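Local structure of D-isomer specific 2-hydroxyacid dehydrogenase family protein (Desulfovibrio vulgaris, 5TX7) at residues A[152-157]-A[203-208]; A[233-238]-A[261-266]. The protein probably interconverts D-2-hydroxyacids and 2-oxoacids, using NAD as the redox cofactor. All coordinates share one frame; numbering follows the deposited sequence.

In the fold
Contact 1 (152-157 with 203-208) and contact 2 (233-238 with 261-266) lie in one parallel sheet, that of the Rossmann-type NAD-binding domain. Their centres are about 12 Å apart. Strands 150-154, 204-207, 231-235 and 256-261 are consecutive in the sheet, so each contact joins one neighbouring pair. The middle pair connects them. Ile-234 N lies 2.8 Å from Val-205 O, and Ile-234 O lies 3.1 Å from Leu-207 N; both are probable hydrogen bonds. Leu-207 CB also packs on Asn-235 OD1, at 3.6 Å. Both contacts reach past the C-terminal ends of their strands. In Rossmann folds these strand ends carry the dinucleotide, so both probably border the cofactor site.

Contact 1. Residues A[152-157]-A[203-208]; sequences GIVGFG and DVVSLH
The backbone N of His-208 donates to Val-154 O at 2.7 Å, a bond somewhat bent at the hydrogen (145°). It is the last of four backbone bonds between the parallel segments 152-157 and 203-208. Gly-152 donates to Val-204 O and accepts from Ser-206 N; Val-154 N donates to Ser-206 O at 3.0 Å. On one face of the sheet Val-154 and Leu-207 lie side by side. Val-154 CG2 meets Leu-207 CD2 at 3.7 Å and also touches Val-205 CG1 at 4.0 Å. Leu-195 and Leu-198 of helix 195-201 cover Val-154. On the other face the His-208 ring crosses Ile-153 obliquely, CD2 4.0 Å from Ile-153 CG2. CG of His-208 lies beside its backbone N (chi1 -61°). The ring thus runs back along its own strand, and NE2 bonds Ser-206 OG at 2.7 Å, either atom being a possible donor. Val-163 of helix 158-169 and Val-107 of helix 100-116 also touch the His-208 side chain. Gly-155 and Gly-157 belong to a GxGxxG pattern between strand 150-154 and helix 158-169, consistent with dinucleotide binding. Gly-155 has a positive phi (102°), which suits glycine. The bond to Ser-206 probably fixes the rotation of the imidazole beside this turn.

Contact 2. Residues A[233-238]-A[261-266]; sequences LINTAR and LDVLSQ
Asn-235 ends strand 231-235 and forms a parallel bridge with Leu-261, at the C-terminal ends of the strands of the Rossmann-type sheet. Its O accepts from Asp-262 N at 3.0 Å, and its CB touches Leu-261 CD2 at 3.9 Å. CG is anti to the backbone N (chi1 -176°), which carries the amide toward the backbone of residues 237-238. There OD1 accepts from Ala-237 N at 3.2 Å, making an Asx turn; the donor stands above the carbonyl plane. ND2 gives a straight bond to Arg-238 O, which lies nearly in the amide plane, though ND2 itself sits above the Arg-238 carbonyl plane. The one side chain thus ties two residues of the turn. Next, Thr-236 presents CA and CG2 to Asp-262 CB. A water within bonding distance of both Thr-236 O and Asp-262 OD2 may bridge them. The Asp-262 carboxylate is also held by Thr-284 OG1 and by the backbone N of Leu-287 and Ala-288. Ala-237 O merely touches Val-263 CG1, at 3.8 Å. Val-263 stands at about a right angle to Asn-235, with CG2 against ND2 of the amide and 3.6 Å from Arg-238 C. A second water completes the join: it accepts from Asn-235 ND2 at 2.9 Å and donates to Val-263 O at 2.7 Å.

Contact 1. Residues A[152-157]-A[203-208]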
ATOM      1  N   GLY A 152      -9.126 -13.491  -4.715  1.00 39.49           N
ATOM      2  CA  GLY A 152      -8.981 -14.715  -5.492  1.00 39.97           C
ATOM      3  C   GLY A 152      -7.574 -14.751  -6.034  1.00 39.72           C
ATOM      4  O   GLY A 152      -7.145 -13.813  -6.703  1.00 41.15           O
ATOM      5  N   ILE A 153      -6.855 -15.825  -5.737  1.00 40.47           N
ATOM      6  CA  ILE A 153      -5.429 -15.942  -6.044  1.00 40.24           C
ATOM      7  C   ILE A 153      -5.254 -17.076  -7.047  1.00 39.76           C
ATOM      8  O   ILE A 153      -5.472 -18.236  -6.715  1.00 42.57           O
ATOM      9  CB  ILE A 153      -4.627 -16.193  -4.744  1.00 40.67           C
ATOM     10  CG1 ILE A 153      -4.806 -15.002  -3.804  1.00 39.02           C
ATOM     11  CG2 ILE A 153      -3.154 -16.443  -5.025  1.00 41.04           C
ATOM     12  CD1 ILE A 153      -4.206 -15.191  -2.431  1.00 39.21           C
ATOM     13  N   VAL A 154      -4.879 -16.720  -8.270  1.00 39.58           N
ATOM     14  CA  VAL A 154      -4.686 -17.668  -9.362  1.00 41.79           C
ATOM     15  C   VAL A 154      -3.238 -18.123  -9.335  1.00 42.27           C
ATOM     16  O   VAL A 154      -2.351 -17.419  -9.795  1.00 43.25           O
ATOM     17  CB  VAL A 154      -5.035 -17.012 -10.731  1.00 42.60           C
ATOM     18  CG1 VAL A 154      -4.838 -17.984 -11.885  1.00 42.38           C
ATOM     19  CG2 VAL A 154      -6.472 -16.507 -10.725  1.00 42.33           C
ATOM     20  N   GLY A 155      -3.005 -19.310  -8.780  1.00 45.86           N
ATOM     21  CA  GLY A 155      -1.643 -19.864  -8.613  1.00 47.49           C
ATOM     22  C   GLY A 155      -1.223 -19.670  -7.167  1.00 48.68           C
ATOM     23  O   GLY A 155      -1.291 -18.558  -6.661  1.00 49.56           O
ATOM     24  N   PHE A 156      -0.827 -20.750  -6.489  1.00 48.48           N
ATOM     25  CA  PHE A 156      -0.627 -20.718  -5.033  1.00 46.59           C
ATOM     26  C   PHE A 156       0.738 -21.280  -4.647  1.00 47.53           C
ATOM     27  O   PHE A 156       0.872 -22.079  -3.710  1.00 51.91           O
ATOM     28  CB  PHE A 156      -1.787 -21.452  -4.330  1.00 46.84           C
ATOM     29  CG  PHE A 156      -2.133 -20.915  -2.957  1.00 46.45           C
ATOM     30  CD1 PHE A 156      -2.275 -19.536  -2.729  1.00 45.60           C
ATOM     31  CD2 PHE A 156      -2.379 -21.792  -1.893  1.00 46.55           C
ATOM     32  CE1 PHE A 156      -2.610 -19.061  -1.471  1.00 46.13           C
ATOM     33  CE2 PHE A 156      -2.730 -21.318  -0.650  1.00 47.29           C
ATOM     34  CZ  PHE A 156      -2.839 -19.948  -0.429  1.00 47.05           C
ATOM     35  N   GLY A 157       1.763 -20.827  -5.368  1.00 45.84           N
ATOM     36  CA  GLY A 157       3.157 -20.978  -4.947  1.00 44.49           C
ATOM     37  C   GLY A 157       3.477 -19.969  -3.854  1.00 44.85           C
ATOM     38  O   GLY A 157       2.575 -19.413  -3.228  1.00 43.34           O
ATOM     39  N   ASP A 203     -13.786 -10.522  -5.482  1.00 46.41           N
ATOM     40  CA  ASP A 203     -13.823  -9.075  -5.685  1.00 45.17           C
ATOM     41  C   ASP A 203     -12.493  -8.514  -6.180  1.00 40.57           C
ATOM     42  O   ASP A 203     -12.480  -7.466  -6.802  1.00 41.68           O
ATOM     43  CB  ASP A 203     -14.201  -8.367  -4.382  1.00 46.65           C
ATOM     44  CG  ASP A 203     -15.562  -8.762  -3.893  1.00 48.91           C
ATOM     45  OD1 ASP A 203     -16.532  -8.559  -4.639  1.00 48.40           O
ATOM     46  OD2 ASP A 203     -15.669  -9.324  -2.770  1.00 53.60           O
ATOM     47  N   VAL A 204     -11.393  -9.175  -5.831  1.00 38.81           N
ATOM     48  CA  VAL A 204     -10.072  -8.844  -6.329  1.00 37.71           C
ATOM     49  C   VAL A 204      -9.442 -10.133  -6.799  1.00 37.03           C
ATOM     50  O   VAL A 204      -9.413 -11.101  -6.059  1.00 37.86           O
ATOM     51  CB  VAL A 204      -9.154  -8.270  -5.230  1.00 38.90           C
ATOM     52  CG1 VAL A 204      -7.784  -7.901  -5.811  1.00 38.74           C
ATOM     53  CG2 VAL A 204      -9.808  -7.081  -4.552  1.00 39.67           C
ATOM     54  N   VAL A 205      -8.906 -10.128  -8.012  1.00 37.91           N
ATOM     55  CA  VAL A 205      -8.201 -11.264  -8.556  1.00 37.62           C
ATOM     56  C   VAL A 205      -6.751 -10.873  -8.756  1.00 38.44           C
ATOM     57  O   VAL A 205      -6.500  -9.890  -9.433  1.00 39.56           O
ATOM     58  CB  VAL A 205      -8.770 -11.664  -9.936  1.00 38.88           C
ATOM     59  CG1 VAL A 205      -7.884 -12.716 -10.601  1.00 39.79           C
ATOM     60  CG2 VAL A 205     -10.151 -12.245  -9.768  1.00 41.38           C
ATOM     61  N   SER A 206      -5.818 -11.672  -8.221  1.00 38.57           N
ATOM     62  CA  SER A 206      -4.403 -11.493  -8.470  1.00 37.73           C
ATOM     63  C   SER A 206      -3.764 -12.724  -9.110  1.00 39.07           C
ATOM     64  O   SER A 206      -3.960 -13.838  -8.630  1.00 41.63           O
ATOM     65  CB  SER A 206      -3.687 -11.183  -7.169  1.00 38.40           C
ATOM     66  OG  SER A 206      -2.338 -10.786  -7.437  1.00 40.93           O
ATOM     67  N   LEU A 207      -2.955 -12.518 -10.156  1.00 39.00           N
ATOM     68  CA  LEU A 207      -2.363 -13.614 -10.936  1.00 38.65           C
ATOM     69  C   LEU A 207      -0.956 -13.968 -10.479  1.00 41.18           C
ATOM     70  O   LEU A 207      -0.096 -13.092 -10.354  1.00 41.76           O
ATOM     71  CB  LEU A 207      -2.333 -13.249 -12.421  1.00 39.35           C
ATOM     72  CG  LEU A 207      -3.680 -12.867 -13.061  1.00 37.75           C
ATOM     73  CD1 LEU A 207      -3.504 -12.733 -14.570  1.00 40.29           C
ATOM     74  CD2 LEU A 207      -4.805 -13.848 -12.745  1.00 35.85           C
ATOM     75  N   HIS A 208      -0.728 -15.259 -10.232  1.00 43.35           N
ATOM     76  CA  HIS A 208       0.543 -15.761  -9.688  1.00 45.54           C
ATOM     77  C   HIS A 208       0.931 -17.130 -10.249  1.00 50.35           C
ATOM     78  O   HIS A 208       1.483 -17.971  -9.535  1.00 54.06           O
ATOM     79  CB  HIS A 208       0.457 -15.824  -8.159  1.00 43.74           C
ATOM     80  CG  HIS A 208       0.208 -14.497  -7.539  1.00 40.05           C
ATOM     81  ND1 HIS A 208       1.208 -13.561  -7.404  1.00 40.91           N
ATOM     82  CD2 HIS A 208      -0.929 -13.903  -7.113  1.00 37.31           C
ATOM     83  CE1 HIS A 208       0.713 -12.461  -6.877  1.00 38.60           C
ATOM     84  NE2 HIS A 208      -0.588 -12.643  -6.691  1.00 37.58           N
TER

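Contact 2. Residues A[233-238]-A[261-266]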
ATOM      1  N   LEU A 233      -8.620  -6.281 -10.899  1.00 36.95           N
ATOM      2  CA  LEU A 233      -7.646  -7.254 -11.433  1.00 35.45           C
ATOM      3  C   LEU A 233      -6.209  -6.767 -11.229  1.00 36.64           C
ATOM      4  O   LEU A 233      -5.894  -5.608 -11.501  1.00 38.10           O
ATOM      5  CB  LEU A 233      -7.892  -7.453 -12.928  1.00 36.60           C
ATOM      6  CG  LEU A 233      -6.954  -8.425 -13.650  1.00 36.94           C
ATOM      7  CD1 LEU A 233      -7.082  -9.842 -13.109  1.00 36.50           C
ATOM      8  CD2 LEU A 233      -7.207  -8.370 -15.137  1.00 38.77           C
ATOM      9  N   ILE A 234      -5.336  -7.648 -10.749  1.00 37.16           N
ATOM     10  CA  ILE A 234      -3.921  -7.323 -10.538  1.00 36.67           C
ATOM     11  C   ILE A 234      -3.106  -8.379 -11.250  1.00 36.65           C
ATOM     12  O   ILE A 234      -3.376  -9.580 -11.097  1.00 35.41           O
ATOM     13  CB  ILE A 234      -3.515  -7.351  -9.040  1.00 37.46           C
ATOM     14  CG1 ILE A 234      -4.448  -6.482  -8.174  1.00 37.71           C
ATOM     15  CG2 ILE A 234      -2.075  -6.877  -8.871  1.00 38.36           C
ATOM     16  CD1 ILE A 234      -4.369  -4.980  -8.437  1.00 39.95           C
ATOM     17  N   ASN A 235      -2.096  -7.948 -11.999  1.00 36.01           N
ATOM     18  CA  ASN A 235      -1.218  -8.868 -12.711  1.00 35.95           C
ATOM     19  C   ASN A 235       0.243  -8.437 -12.592  1.00 39.50           C
ATOM     20  O   ASN A 235       0.688  -7.502 -13.273  1.00 43.10           O
ATOM     21  CB  ASN A 235      -1.603  -8.929 -14.168  1.00 36.31           C
ATOM     22  CG  ASN A 235      -0.797  -9.954 -14.952  1.00 38.02           C
ATOM     23  OD1 ASN A 235      -0.333 -10.939 -14.410  1.00 38.41           O
ATOM     24  ND2 ASN A 235      -0.663  -9.733 -16.250  1.00 40.19           N
ATOM     25  N   THR A 236       0.967  -9.123 -11.713  1.00 37.18           N
ATOM     26  CA  THR A 236       2.408  -8.977 -11.579  1.00 40.26           C
ATOM     27  C   THR A 236       3.139 -10.221 -12.131  1.00 42.79           C
ATOM     28  O   THR A 236       4.347 -10.372 -11.912  1.00 49.07           O
ATOM     29  CB  THR A 236       2.791  -8.845 -10.096  1.00 40.22           C
ATOM     30  OG1 THR A 236       2.305  -9.987  -9.390  1.00 42.13           O
ATOM     31  CG2 THR A 236       2.178  -7.605  -9.479  1.00 40.69           C
ATOM     32  N   ALA A 237       2.416 -11.093 -12.847  1.00 39.99           N
ATOM     33  CA  ALA A 237       2.943 -12.344 -13.348  1.00 40.51           C
ATOM     34  C   ALA A 237       3.444 -12.223 -14.818  1.00 43.71           C
ATOM     35  O   ALA A 237       4.599 -11.910 -15.039  1.00 43.97           O
ATOM     36  CB  ALA A 237       1.880 -13.417 -13.202  1.00 39.53           C
ATOM     37  N   ARG A 238       2.581 -12.483 -15.801  1.00 45.18           N
ATOM     38  CA  ARG A 238       2.969 -12.502 -17.221  1.00 47.96           C
ATOM     39  C   ARG A 238       1.873 -11.850 -18.059  1.00 46.14           C
ATOM     40  O   ARG A 238       0.693 -12.145 -17.883  1.00 41.63           O
ATOM     41  CB  ARG A 238       3.191 -13.934 -17.713  1.00 52.07           C
ATOM     42  CG  ARG A 238       4.288 -14.725 -16.991  1.00 57.13           C
ATOM     43  CD  ARG A 238       5.685 -14.159 -17.190  1.00 60.05           C
ATOM     44  NE  ARG A 238       6.000 -13.964 -18.601  1.00 65.61           N
ATOM     45  CZ  ARG A 238       6.366 -14.925 -19.457  1.00 70.09           C
ATOM     46  NH1 ARG A 238       6.494 -16.199 -19.073  1.00 69.38           N
ATOM     47  NH2 ARG A 238       6.619 -14.599 -20.725  1.00 73.55           N
ATOM     48  N   LEU A 261      -1.303  -3.352 -13.313  1.00 40.35           N
ATOM     49  CA  LEU A 261      -0.532  -4.213 -14.204  1.00 41.11           C
ATOM     50  C   LEU A 261       0.937  -3.841 -14.147  1.00 41.30           C
ATOM     51  O   LEU A 261       1.295  -2.700 -14.384  1.00 45.00           O
ATOM     52  CB  LEU A 261      -1.052  -4.075 -15.630  1.00 41.25           C
ATOM     53  CG  LEU A 261      -2.565  -4.214 -15.804  1.00 42.71           C
ATOM     54  CD1 LEU A 261      -2.919  -3.921 -17.256  1.00 44.01           C
ATOM     55  CD2 LEU A 261      -3.066  -5.588 -15.403  1.00 41.27           C
ATOM     56  N   ASP A 262       1.782  -4.801 -13.789  1.00 42.08           N
ATOM     57  CA  ASP A 262       3.213  -4.602 -13.825  1.00 43.11           C
ATOM     58  C   ASP A 262       3.871  -5.213 -15.094  1.00 47.81           C
ATOM     59  O   ASP A 262       5.062  -5.035 -15.356  1.00 46.58           O
ATOM     60  CB  ASP A 262       3.838  -5.177 -12.578  1.00 43.09           C
ATOM     61  CG  ASP A 262       5.257  -4.706 -12.390  1.00 42.85           C
ATOM     62  OD1 ASP A 262       5.498  -3.464 -12.410  1.00 41.01           O
ATOM     63  OD2 ASP A 262       6.134  -5.598 -12.275  1.00 41.34           O
ATOM     64  N   VAL A 263       3.078  -5.919 -15.885  1.00 47.16           N
ATOM     65  CA  VAL A 263       3.548  -6.546 -17.090  1.00 46.71           C
ATOM     66  C   VAL A 263       2.495  -6.351 -18.164  1.00 48.61           C
ATOM     67  O   VAL A 263       1.321  -6.111 -17.853  1.00 47.75           O
ATOM     68  CB  VAL A 263       3.828  -8.034 -16.855  1.00 44.83           C
ATOM     69  CG1 VAL A 263       4.938  -8.218 -15.826  1.00 41.93           C
ATOM     70  CG2 VAL A 263       2.559  -8.750 -16.408  1.00 45.99           C
ATOM     71  N   LEU A 264       2.952  -6.438 -19.408  1.00 48.37           N
ATOM     72  CA  LEU A 264       2.122  -6.337 -20.616  1.00 49.98           C
ATOM     73  C   LEU A 264       2.663  -7.319 -21.682  1.00 51.27           C
ATOM     74  O   LEU A 264       3.800  -7.778 -21.598  1.00 48.94           O
ATOM     75  CB  LEU A 264       2.121  -4.915 -21.159  1.00 49.65           C
ATOM     76  CG  LEU A 264       1.595  -3.793 -20.264  1.00 50.01           C
ATOM     77  CD1 LEU A 264       1.827  -2.437 -20.980  1.00 51.26           C
ATOM     78  CD2 LEU A 264       0.113  -3.962 -19.980  1.00 49.76           C
ATOM     79  N   SER A 265       1.828  -7.669 -22.651  1.00 55.46           N
ATOM     80  CA  SER A 265       2.208  -8.626 -23.692  1.00 60.00           C
ATOM     81  C   SER A 265       3.305  -8.086 -24.602  1.00 61.40           C
ATOM     82  O   SER A 265       4.132  -8.876 -25.067  1.00 62.52           O
ATOM     83  CB  SER A 265       0.992  -9.050 -24.504  1.00 62.60           C
ATOM     84  OG  SER A 265       0.058  -9.694 -23.646  1.00 66.41           O
ATOM     85  N   GLN A 266       3.303  -6.770 -24.846  1.00 64.79           N
ATOM     86  CA  GLN A 266       4.446  -6.084 -25.485  1.00 67.29           C
ATOM     87  C   GLN A 266       5.055  -5.067 -24.524  1.00 61.83           C
ATOM     88  O   GLN A 266       4.389  -4.125 -24.102  1.00 57.27           O
ATOM     89  CB  GLN A 266       4.077  -5.398 -26.824  1.00 75.71           C
ATOM     90  CG  GLN A 266       2.975  -4.344 -26.772  1.00 85.15           C
ATOM     91  CD  GLN A 266       2.838  -3.541 -28.084  1.00 93.68           C
ATOM     92  OE1 GLN A 266       3.705  -3.591 -28.979  1.00 95.11           O
ATOM     93  NE2 GLN A 266       1.734  -2.795 -28.192  1.00 92.13           N
TER
HETATM   94  O   HOH W   1      -1.092  -7.378 -17.864  1.00 40.79           O
HETATM   95  O   HOH W   2       6.456  -8.416 -12.781  1.00 48.84           O